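Local coordinates for guanine nucleotide exchange protein (Legionella pneumophila, PDB 1XSZ) that probably acts as a guanine nucleotide exchange factor for ADP-ribosylation factor, with a Sec7 domain whose active site is covered by a C-terminal cap, at residues A[6-11]-A[49-54]; A[13-18]-A[45-50]; A[27-32]-A[41-46]; A[62-67]-A[98-103]. One frame throughout, in Å; residues are numbered along the deposited sequence. Where two conformers were deposited one is given.

Contact 1 (A[6-11]-A[49-54]); sequences EIEKAQ and HQQRKN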
# COMPACT_ATOMS: atom_id res chain seq x y z
N GLU A 6 27.83 -1.44 -16.21
CA GLU A 6 28.35 -0.81 -14.99
C GLU A 6 27.51 -1.15 -13.77
O GLU A 6 28.01 -1.16 -12.65
CB GLU A 6 28.43 0.71 -15.18
CG GLU A 6 29.43 1.13 -16.24
CD GLU A 6 30.86 0.75 -15.88
OE1 GLU A 6 31.74 0.83 -16.77
OE2 GLU A 6 31.11 0.37 -14.72
N ILE A 7 26.22 -1.43 -13.98
CA ILE A 7 25.34 -1.80 -12.88
C ILE A 7 25.61 -3.26 -12.53
O ILE A 7 25.73 -3.62 -11.36
CB ILE A 7 23.85 -1.61 -13.26
CG1 ILE A 7 23.53 -0.12 -13.41
CG2 ILE A 7 22.96 -2.24 -12.20
CD1 ILE A 7 23.60 0.67 -12.11
N GLU A 8 25.71 -4.09 -13.56
CA GLU A 8 25.97 -5.51 -13.37
C GLU A 8 27.29 -5.69 -12.60
O GLU A 8 27.39 -6.54 -11.72
CB GLU A 8 26.05 -6.23 -14.72
CG GLU A 8 26.00 -7.75 -14.63
CD GLU A 8 24.61 -8.28 -14.33
OE1 GLU A 8 24.48 -9.50 -14.11
OE2 GLU A 8 23.65 -7.48 -14.32
N LYS A 9 28.28 -4.88 -12.95
CA LYS A 9 29.59 -4.95 -12.29
C LYS A 9 29.48 -4.73 -10.79
O LYS A 9 30.17 -5.38 -10.00
CB LYS A 9 30.54 -3.89 -12.87
CG LYS A 9 31.00 -4.17 -14.28
CD LYS A 9 31.98 -3.12 -14.78
CE LYS A 9 32.44 -3.44 -16.20
NZ LYS A 9 33.41 -2.43 -16.73
N ALA A 10 28.61 -3.80 -10.39
CA ALA A 10 28.43 -3.47 -8.98
C ALA A 10 27.18 -4.07 -8.35
O ALA A 10 26.71 -3.59 -7.32
CB ALA A 10 28.39 -1.95 -8.82
N GLN A 11 26.66 -5.14 -8.95
CA GLN A 11 25.44 -5.76 -8.43
C GLN A 11 25.51 -6.18 -6.96
O GLN A 11 24.55 -5.99 -6.23
CB GLN A 11 25.03 -6.95 -9.30
CG GLN A 11 26.08 -8.04 -9.45
CD GLN A 11 25.63 -9.12 -10.41
OE1 GLN A 11 24.76 -9.93 -10.09
NE2 GLN A 11 26.21 -9.13 -11.60
N HIS A 49 13.85 -6.41 -11.52
CA HIS A 49 13.50 -7.62 -12.26
C HIS A 49 14.67 -8.61 -12.29
O HIS A 49 14.52 -9.79 -11.98
CB HIS A 49 13.11 -7.27 -13.70
CG HIS A 49 11.69 -6.82 -13.85
ND1 HIS A 49 11.34 -5.66 -14.50
CD2 HIS A 49 10.53 -7.41 -13.47
CE1 HIS A 49 10.02 -5.55 -14.52
NE2 HIS A 49 9.50 -6.60 -13.90
N GLN A 50 15.85 -8.11 -12.67
CA GLN A 50 17.04 -8.94 -12.77
C GLN A 50 17.48 -9.60 -11.47
O GLN A 50 17.88 -10.77 -11.46
CB GLN A 50 18.22 -8.12 -13.30
CG GLN A 50 18.18 -7.84 -14.79
CD GLN A 50 18.34 -9.10 -15.62
OE1 GLN A 50 19.09 -10.00 -15.26
NE2 GLN A 50 17.64 -9.16 -16.75
N GLN A 51 17.41 -8.86 -10.37
CA GLN A 51 17.86 -9.38 -9.08
C GLN A 51 16.74 -9.75 -8.12
O GLN A 51 16.94 -9.76 -6.90
CB GLN A 51 18.77 -8.34 -8.42
CG GLN A 51 19.91 -7.86 -9.32
CD GLN A 51 20.96 -8.94 -9.57
OE1 GLN A 51 21.79 -8.81 -10.46
NE2 GLN A 51 20.92 -9.99 -8.77
N ARG A 52 15.57 -10.09 -8.65
CA ARG A 52 14.43 -10.44 -7.82
C ARG A 52 14.70 -11.55 -6.80
O ARG A 52 14.08 -11.57 -5.73
CB ARG A 52 13.24 -10.81 -8.69
CG ARG A 52 13.47 -12.01 -9.58
CD ARG A 52 12.25 -12.28 -10.46
NE ARG A 52 12.41 -13.48 -11.26
CZ ARG A 52 13.33 -13.64 -12.21
NH1 ARG A 52 14.18 -12.66 -12.48
NH2 ARG A 52 13.40 -14.78 -12.87
N LYS A 53 15.61 -12.46 -7.12
CA LYS A 53 15.93 -13.57 -6.21
C LYS A 53 16.91 -13.18 -5.11
O LYS A 53 17.13 -13.95 -4.17
CB LYS A 53 16.51 -14.74 -7.00
CG LYS A 53 15.56 -15.36 -8.02
CD LYS A 53 16.22 -16.48 -8.78
CE LYS A 53 15.27 -17.10 -9.79
NZ LYS A 53 14.06 -17.66 -9.13
N ASN A 54 17.49 -11.99 -5.22
CA ASN A 54 18.48 -11.53 -4.25
C ASN A 54 18.08 -10.31 -3.43
O ASN A 54 18.78 -9.94 -2.49
CB ASN A 54 19.78 -11.21 -4.98
CG ASN A 54 20.29 -12.39 -5.78
OD1 ASN A 54 20.65 -12.25 -6.95
ND2 ASN A 54 20.33 -13.56 -5.16
O HOH W 1 21.88 -6.80 -12.53
O HOH W 2 23.61 -11.12 -8.05
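The side chains of Gln11 and Gln51 cross at about a right angle, their amide planes turned 68° against each other. The atoms that come closest are both acceptors, Gln11 OE1 and Gln51 OE1, 3.2 Å apart. The pair is not hydrogen-bonded directly; water 2 bridges it, donating to Gln11 OE1 at 2.6 Å and accepting a weak bond from Gln51 NE2. Water 1 links Gln51 to Glu8: it donates to Gln51 OE1 at 2.9 Å and to Glu8 OE2, the end of a carboxylate that leans in from the preceding turn. Direct contact is slight, 99 Å² in all, and the hydrogen bonds between the segments run through the two waters.

Gln11 is held from its own side of the contact. A chi1 of 57° turns the otherwise extended chain back toward the end of helix 5-9, where NE2 donates to Glu8 O at 2.8 Å. Gln11 N reaches the same carbonyl from the opposite face of its plane; it is the NE2 bond that leaves OE1 turned to Gln51. Gln51, the first residue to leave helical geometry after helix 40-50, reaches across with a chain bent at chi2. This water-bridged pairing joins the break between helices 5-9 and 11-20 to the end of helix 40-50, with Ile15 of helix 11-20 packed against Gln51 and Phe47 of helix 40-50 against Gln11.

Contact 2 (A[13-18]-A[45-50]); sequences EIIEAF and AEFFHQ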
# COMPACT_ATOMS: atom_id res chain seq x y z
N GLU A 13 27.39 -4.94 -4.46
CA GLU A 13 27.39 -3.78 -3.58
C GLU A 13 26.00 -3.14 -3.54
O GLU A 13 25.56 -2.66 -2.49
CB GLU A 13 28.42 -2.75 -4.05
CG GLU A 13 28.47 -1.49 -3.19
CD GLU A 13 29.56 -0.53 -3.61
OE1 GLU A 13 29.61 -0.17 -4.81
OE2 GLU A 13 30.36 -0.12 -2.75
N ILE A 14 25.31 -3.14 -4.67
CA ILE A 14 23.97 -2.56 -4.74
C ILE A 14 22.99 -3.41 -3.94
O ILE A 14 22.21 -2.88 -3.14
CB ILE A 14 23.48 -2.46 -6.20
CG1 ILE A 14 24.42 -1.53 -6.99
CG2 ILE A 14 22.05 -1.92 -6.24
CD1 ILE A 14 24.14 -1.49 -8.48
N ILE A 15 23.04 -4.72 -4.14
CA ILE A 15 22.16 -5.63 -3.42
C ILE A 15 22.35 -5.51 -1.91
O ILE A 15 21.38 -5.35 -1.16
CB ILE A 15 22.41 -7.10 -3.85
CG1 ILE A 15 21.91 -7.30 -5.29
CG2 ILE A 15 21.71 -8.06 -2.91
CD1 ILE A 15 22.33 -8.61 -5.91
N GLU A 16 23.60 -5.57 -1.47
CA GLU A 16 23.91 -5.46 -0.05
C GLU A 16 23.39 -4.15 0.54
O GLU A 16 22.79 -4.13 1.61
CB GLU A 16 25.42 -5.56 0.17
CG GLU A 16 25.86 -5.32 1.61
CD GLU A 16 27.36 -5.42 1.78
OE1 GLU A 16 28.09 -4.73 1.05
OE2 GLU A 16 27.80 -6.20 2.66
N ALA A 17 23.61 -3.05 -0.18
CA ALA A 17 23.17 -1.75 0.29
C ALA A 17 21.64 -1.66 0.33
O ALA A 17 21.07 -1.17 1.31
CB ALA A 17 23.73 -0.66 -0.60
N PHE A 18 20.99 -2.14 -0.72
CA PHE A 18 19.54 -2.09 -0.80
C PHE A 18 18.84 -2.85 0.32
O PHE A 18 17.96 -2.32 0.99
CB PHE A 18 19.05 -2.66 -2.14
CG PHE A 18 17.56 -2.54 -2.34
CD1 PHE A 18 17.00 -1.37 -2.84
CD2 PHE A 18 16.72 -3.59 -1.97
CE1 PHE A 18 15.62 -1.24 -2.97
CE2 PHE A 18 15.34 -3.47 -2.10
CZ PHE A 18 14.79 -2.29 -2.60
N ALA A 45 14.26 -0.11 -12.30
CA ALA A 45 13.23 -1.09 -12.59
C ALA A 45 13.83 -2.39 -13.13
O ALA A 45 13.44 -3.48 -12.72
CB ALA A 45 12.23 -0.53 -13.60
N GLU A 46 14.80 -2.27 -14.02
CA GLU A 46 15.45 -3.45 -14.58
C GLU A 46 16.21 -4.23 -13.51
O GLU A 46 16.23 -5.45 -13.54
CB GLU A 46 16.40 -3.05 -15.72
CG GLU A 46 17.05 -4.22 -16.44
CD GLU A 46 16.05 -5.14 -17.12
OE1 GLU A 46 15.15 -4.63 -17.82
OE2 GLU A 46 16.16 -6.37 -16.96
N PHE A 47 16.81 -3.51 -12.57
CA PHE A 47 17.56 -4.17 -11.50
C PHE A 47 16.60 -4.98 -10.62
O PHE A 47 16.92 -6.09 -10.21
CB PHE A 47 18.29 -3.13 -10.64
CG PHE A 47 19.38 -3.71 -9.78
CD1 PHE A 47 20.61 -4.06 -10.35
CD2 PHE A 47 19.19 -3.94 -8.43
CE1 PHE A 47 21.62 -4.63 -9.57
CE2 PHE A 47 20.20 -4.50 -7.64
CZ PHE A 47 21.41 -4.85 -8.22
N PHE A 48 15.43 -4.43 -10.35
CA PHE A 48 14.43 -5.12 -9.54
C PHE A 48 14.05 -6.45 -10.21
O PHE A 48 13.92 -7.48 -9.54
CB PHE A 48 13.17 -4.26 -9.38
CG PHE A 48 13.32 -3.09 -8.44
CD1 PHE A 48 12.39 -2.06 -8.47
CD2 PHE A 48 14.36 -3.03 -7.52
CE1 PHE A 48 12.48 -0.99 -7.59
CE2 PHE A 48 14.46 -1.96 -6.63
CZ PHE A 48 13.52 -0.94 -6.66
N HIS A 49 13.85 -6.41 -11.52
CA HIS A 49 13.50 -7.62 -12.26
C HIS A 49 14.67 -8.61 -12.29
O HIS A 49 14.52 -9.79 -11.98
CB HIS A 49 13.11 -7.27 -13.70
CG HIS A 49 11.69 -6.82 -13.85
ND1 HIS A 49 11.34 -5.66 -14.50
CD2 HIS A 49 10.53 -7.41 -13.47
CE1 HIS A 49 10.02 -5.55 -14.52
NE2 HIS A 49 9.50 -6.60 -13.90
N GLN A 50 15.85 -8.11 -12.67
CA GLN A 50 17.04 -8.94 -12.77
C GLN A 50 17.48 -9.60 -11.47
O GLN A 50 17.88 -10.77 -11.46
CB GLN A 50 18.22 -8.12 -13.30
CG GLN A 50 18.18 -7.84 -14.79
CD GLN A 50 18.34 -9.10 -15.62
OE1 GLN A 50 19.09 -10.00 -15.26
NE2 GLN A 50 17.64 -9.16 -16.75
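The Phe18 and Phe48 rings form an offset edge-to-face pair, in which the edge of Phe48 is directed at the face of Phe18, with centroids 5.8 Å apart and planes at 63°. The third ring, Phe47, is approached obliquely by Ile14 and Ile15. All three belong to the all-helical Sec7 domain, where helices 11-20 and 40-50 cross at right angles (-90°) with their local axes 12.3 Å apart. That wide separation is bridged by large side chains. Phe47 stands between the helices with CG anti to its own N (chi1 -163°), a setting that sends the ring straight across to the other helix. There Ile14 offers its CG2 branch and Ile15 its CG1, so two successive residues bracket the far end of one ring.

Outside the pair, Phe18 packs on Ala59 and Val60 of helix 57-64, and Phe48 reaches Val60 of that helix as well as Phe78 of helix 69-80. The aromatic pair thus extends the packing to helices 57-64 and 69-80. The tightest approach across the two segments is Ile14 CG2 to Phe47 CE2, at 3.5 Å, with Phe47 CZ only slightly farther from the same methyl.

Contact 3 (A[27-32]-A[41-46]); sequences NKIKEI and NEEIAE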
# COMPACT_ATOMS: atom_id res chain seq x y z
N ASN A 27 20.17 4.96 -4.16
CA ASN A 27 21.13 6.04 -4.37
C ASN A 27 22.38 5.55 -5.11
O ASN A 27 22.92 6.27 -5.95
CB ASN A 27 21.53 6.67 -3.04
CG ASN A 27 20.44 7.58 -2.49
OD1 ASN A 27 20.52 8.05 -1.36
ND2 ASN A 27 19.42 7.83 -3.30
N LYS A 28 22.83 4.34 -4.80
CA LYS A 28 24.01 3.80 -5.46
C LYS A 28 23.74 3.61 -6.95
O LYS A 28 24.59 3.94 -7.78
CB LYS A 28 24.41 2.46 -4.83
CG LYS A 28 25.07 2.60 -3.47
CD LYS A 28 25.57 1.26 -2.96
CE LYS A 28 26.37 1.42 -1.68
NZ LYS A 28 25.58 2.07 -0.59
N ILE A 29 22.57 3.09 -7.28
CA ILE A 29 22.21 2.88 -8.68
C ILE A 29 22.18 4.24 -9.39
O ILE A 29 22.71 4.38 -10.49
CB ILE A 29 20.81 2.23 -8.82
CG1 ILE A 29 20.87 0.78 -8.32
CG2 ILE A 29 20.37 2.27 -10.29
CD1 ILE A 29 19.51 0.11 -8.26
N LYS A 30 21.57 5.23 -8.74
CA LYS A 30 21.48 6.56 -9.32
C LYS A 30 22.85 7.19 -9.52
O LYS A 30 23.08 7.89 -10.51
CB LYS A 30 20.61 7.46 -8.43
CG LYS A 30 19.16 7.01 -8.34
CD LYS A 30 18.34 7.86 -7.37
CE LYS A 30 18.22 9.29 -7.83
NZ LYS A 30 17.33 10.07 -6.93
N GLU A 31 23.78 6.93 -8.61
CA GLU A 31 25.13 7.48 -8.73
C GLU A 31 25.84 6.89 -9.93
O GLU A 31 26.53 7.59 -10.67
CB GLU A 31 25.93 7.22 -7.45
CG GLU A 31 25.40 7.97 -6.24
CD GLU A 31 26.29 7.80 -5.02
OE1 GLU A 31 26.47 6.65 -4.57
OE2 GLU A 31 26.80 8.82 -4.51
N ILE A 32 25.69 5.58 -10.13
CA ILE A 32 26.32 4.90 -11.25
C ILE A 32 25.72 5.40 -12.56
O ILE A 32 26.44 5.63 -13.53
CB ILE A 32 26.13 3.37 -11.15
CG1 ILE A 32 26.87 2.84 -9.92
CG2 ILE A 32 26.63 2.69 -12.42
CD1 ILE A 32 26.67 1.36 -9.67
N ASN A 41 15.64 5.74 -13.85
CA ASN A 41 14.38 5.06 -13.57
C ASN A 41 14.22 3.71 -14.25
O ASN A 41 13.75 2.75 -13.63
CB ASN A 41 13.20 5.97 -13.92
CG ASN A 41 13.21 7.26 -13.11
OD1 ASN A 41 13.67 7.28 -11.97
ND2 ASN A 41 12.69 8.33 -13.70
N GLU A 42 14.61 3.61 -15.52
CA GLU A 42 14.50 2.34 -16.22
C GLU A 42 15.52 1.35 -15.67
O GLU A 42 15.27 0.14 -15.63
CB GLU A 42 14.71 2.54 -17.73
CG GLU A 42 13.64 3.42 -18.38
CD GLU A 42 14.05 4.88 -18.48
OE1 GLU A 42 14.58 5.44 -17.50
OE2 GLU A 42 13.84 5.48 -19.56
N GLU A 43 16.66 1.86 -15.23
CA GLU A 43 17.71 1.01 -14.70
C GLU A 43 17.32 0.43 -13.33
O GLU A 43 17.61 -0.72 -13.04
CB GLU A 43 19.02 1.80 -14.58
CG GLU A 43 20.25 0.91 -14.49
CD GLU A 43 20.48 0.09 -15.76
OE1 GLU A 43 21.08 -1.00 -15.66
OE2 GLU A 43 20.06 0.54 -16.85
N ILE A 44 16.68 1.24 -12.50
CA ILE A 44 16.25 0.76 -11.19
C ILE A 44 15.21 -0.35 -11.41
O ILE A 44 15.29 -1.42 -10.80
CB ILE A 44 15.61 1.89 -10.36
CG1 ILE A 44 16.68 2.93 -10.01
CG2 ILE A 44 14.97 1.32 -9.09
CD1 ILE A 44 16.12 4.20 -9.38
N ALA A 45 14.26 -0.11 -12.30
CA ALA A 45 13.23 -1.09 -12.59
C ALA A 45 13.83 -2.39 -13.13
O ALA A 45 13.44 -3.48 -12.72
CB ALA A 45 12.23 -0.53 -13.60
N GLU A 46 14.80 -2.27 -14.02
CA GLU A 46 15.45 -3.45 -14.58
C GLU A 46 16.21 -4.23 -13.51
O GLU A 46 16.23 -5.45 -13.54
CB GLU A 46 16.40 -3.05 -15.72
CG GLU A 46 17.05 -4.22 -16.44
CD GLU A 46 16.05 -5.14 -17.12
OE1 GLU A 46 15.15 -4.63 -17.82
OE2 GLU A 46 16.16 -6.37 -16.96
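Ile29 and Ile44 share one conformation, each with CG2 anti to its backbone N and CG1 beside that N (chi1 -69° and -66°), yet they present different branches to one another. Ile29 uses the CG2 methyl, which meets the CG1 methylene of Ile44 at 3.8 Å. The two side chains pass at a slant, and within about 4 Å they touch at this one pair of carbons. Lys30 adds a looser apolar approach, its CG lying 4.3 Å from Ile44 CD1, while its amino group is turned to a salt bridge with Glu70. Glu43 likewise takes part through its aliphatic section: CG lies 4.4 Å from Ile29 CG2, and OE1 accepts a hydrogen bond from His4 N.

This is the packing of two consecutive helices, 22-35 and 40-50, in the helical Sec7 domain. Their local axes approach to 9.8 Å and their directions differ by 132°, about midway between perpendicular and antiparallel. Ile29 and Ile44 mark the closest point of the backbones, with their CA atoms 6.8 Å apart. Beyond the pair, Ile14 of helix 11-20 and Ile7 of helix 5-9 lie against Ile29, whereas Val74 of helix 69-80 packs on Ile44.

Contact 4 (A[62-67]-A[98-103]); sequences DYLSSP and KTFKLP
Leu64 meets Phe100 through the tip of a side chain that can be followed outward from the last turn of helix 57-64. CB points toward the loop after helix 89-98, and CG lies beside the backbone N, anti to the carbonyl carbon (chi1 -71°). At CG the chain forks. CD1 approaches the edge of the Phe100 ring, near its plane, and lies 3.8 Å from CE2, with the two side chains crossing at about a right angle. CD2 turns instead toward helix 40-50, where it packs on Phe48. One leucine thus has a methyl for each of two neighbours; Val74 and Phe78 of helix 69-80 also pack against it, and Phe100 is in turn set edge-to-face against Phe96.

A second touch lies one residue on, at Ser65, where the chain leaves helical geometry. Its OG lies 3.9 Å from Pro103 CG, but Pro103 was modelled in two conformers and the touch holds for one of them, which makes it less certain. The polar partner of that hydroxyl is Gly61 O, one turn back in the helix. Ser66 OG similarly donates to Asp62 O at 2.7 Å, tying the exiting chain to the final turn. Between the two segments the chemistry is that of van der Waals packing: the serine hydroxyls are satisfied within their own side of the contact, which leaves chiefly the carbons of Leu64 and Phe100 to join the helix end to the loop after helix 89-98.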
# COMPACT_ATOMS: atom_id res chain seq x y z
N ASP A 62 7.38 -2.08 -1.81
CA ASP A 62 7.07 -0.83 -1.13
C ASP A 62 7.56 0.37 -1.92
O ASP A 62 6.87 1.38 -2.04
CB ASP A 62 7.68 -0.81 0.26
CG ASP A 62 6.98 0.15 1.17
OD1 ASP A 62 5.82 -0.15 1.53
OD2 ASP A 62 7.56 1.20 1.49
N TYR A 63 8.77 0.26 -2.47
CA TYR A 63 9.33 1.34 -3.26
C TYR A 63 8.47 1.58 -4.51
O TYR A 63 8.07 2.70 -4.81
CB TYR A 63 10.75 0.99 -3.70
CG TYR A 63 11.40 2.08 -4.53
CD1 TYR A 63 12.14 3.09 -3.92
CD2 TYR A 63 11.23 2.12 -5.91
CE1 TYR A 63 12.69 4.13 -4.68
CE2 TYR A 63 11.77 3.15 -6.67
CZ TYR A 63 12.49 4.15 -6.05
OH TYR A 63 13.03 5.17 -6.80
N LEU A 64 8.17 0.50 -5.23
CA LEU A 64 7.38 0.60 -6.45
C LEU A 64 5.99 1.17 -6.26
O LEU A 64 5.47 1.85 -7.15
CB LEU A 64 7.27 -0.78 -7.11
CG LEU A 64 8.56 -1.32 -7.74
CD1 LEU A 64 8.37 -2.77 -8.15
CD2 LEU A 64 8.93 -0.47 -8.96
N SER A 65 5.38 0.91 -5.11
CA SER A 65 4.02 1.38 -4.85
C SER A 65 3.90 2.71 -4.11
O SER A 65 2.80 3.12 -3.76
CB SER A 65 3.24 0.31 -4.08
OG SER A 65 3.81 0.09 -2.80
N SER A 66 5.03 3.37 -3.88
CA SER A 66 5.03 4.65 -3.17
C SER A 66 4.53 5.79 -4.06
O SER A 66 4.60 5.71 -5.28
CB SER A 66 6.43 4.95 -2.64
OG SER A 66 6.73 4.06 -1.58
N PRO A 67 4.03 6.87 -3.44
CA PRO A 67 3.50 8.02 -4.18
C PRO A 67 4.48 9.01 -4.80
O PRO A 67 4.11 9.77 -5.69
CB PRO A 67 2.60 8.69 -3.16
CG PRO A 67 3.38 8.51 -1.90
CD PRO A 67 3.82 7.05 -1.99
N LYS A 98 1.05 -11.72 -8.94
CA LYS A 98 1.94 -12.73 -8.37
C LYS A 98 3.41 -12.30 -8.36
O LYS A 98 4.24 -12.91 -7.69
CB LYS A 98 1.76 -14.05 -9.13
CG LYS A 98 2.71 -15.17 -8.73
CD LYS A 98 2.35 -16.47 -9.46
CE LYS A 98 2.41 -16.29 -10.97
NZ LYS A 98 3.78 -15.93 -11.44
N THR A 99 3.72 -11.24 -9.10
CA THR A 99 5.09 -10.72 -9.21
C THR A 99 5.59 -10.04 -7.93
O THR A 99 6.80 -10.00 -7.67
CB THR A 99 5.19 -9.69 -10.37
OG1 THR A 99 4.84 -10.33 -11.60
CG2 THR A 99 6.60 -9.14 -10.48
N PHE A 100 4.67 -9.54 -7.12
CA PHE A 100 5.04 -8.81 -5.91
C PHE A 100 4.79 -9.48 -4.58
O PHE A 100 4.04 -10.44 -4.47
CB PHE A 100 4.25 -7.49 -5.82
CG PHE A 100 4.26 -6.66 -7.07
CD1 PHE A 100 3.34 -6.89 -8.09
CD2 PHE A 100 5.16 -5.62 -7.20
CE1 PHE A 100 3.33 -6.08 -9.23
CE2 PHE A 100 5.17 -4.81 -8.33
CZ PHE A 100 4.25 -5.03 -9.35
N LYS A 101 5.46 -8.93 -3.56
CA LYS A 101 5.17 -9.29 -2.18
C LYS A 101 4.33 -8.02 -2.02
O LYS A 101 4.84 -6.91 -1.83
CB LYS A 101 6.42 -9.27 -1.30
CG LYS A 101 7.20 -10.58 -1.40
CD LYS A 101 8.13 -10.79 -0.22
CE LYS A 101 8.80 -12.16 -0.29
NZ LYS A 101 9.67 -12.40 0.90
N LEU A 102 3.03 -8.19 -2.20
CA LEU A 102 2.10 -7.08 -2.20
C LEU A 102 1.99 -6.28 -0.92
O LEU A 102 1.94 -6.85 0.18
CB LEU A 102 0.70 -7.59 -2.57
CG LEU A 102 0.55 -8.17 -3.99
CD1 LEU A 102 -0.71 -9.01 -4.07
CD2 LEU A 102 0.53 -7.04 -5.01
N PRO A 103 1.98 -4.95 -1.03
CA PRO A 103 1.87 -4.14 0.18
C PRO A 103 0.51 -4.42 0.83
O PRO A 103 -0.44 -4.81 0.15
CB PRO A 103 1.98 -2.71 -0.35
CG PRO A 103 1.50 -2.82 -1.77
CD PRO A 103 2.13 -4.10 -2.23

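From the N terminus, helices 5-9, 11-20 and 22-35 are met in turn by helix 40-50 and the residues just after it. Contact 1 closes the longest of these three loops, from 6-11 to 49-54, and contact 3 the shortest, from 27-32 to 41-46, nested inside it. Contact 2 closes the loop from 13-18 to 45-50; it shares Ala45 and Glu46 with contact 3, and His49 and Gln50 with contact 1. Contact 4 opens only after these have closed, in series, and ties the end of helix 57-64 to the loop before helix 106-123. Phe48 packing on Tyr63 and Leu64 links it to contact 2, about 15 Å away between centres.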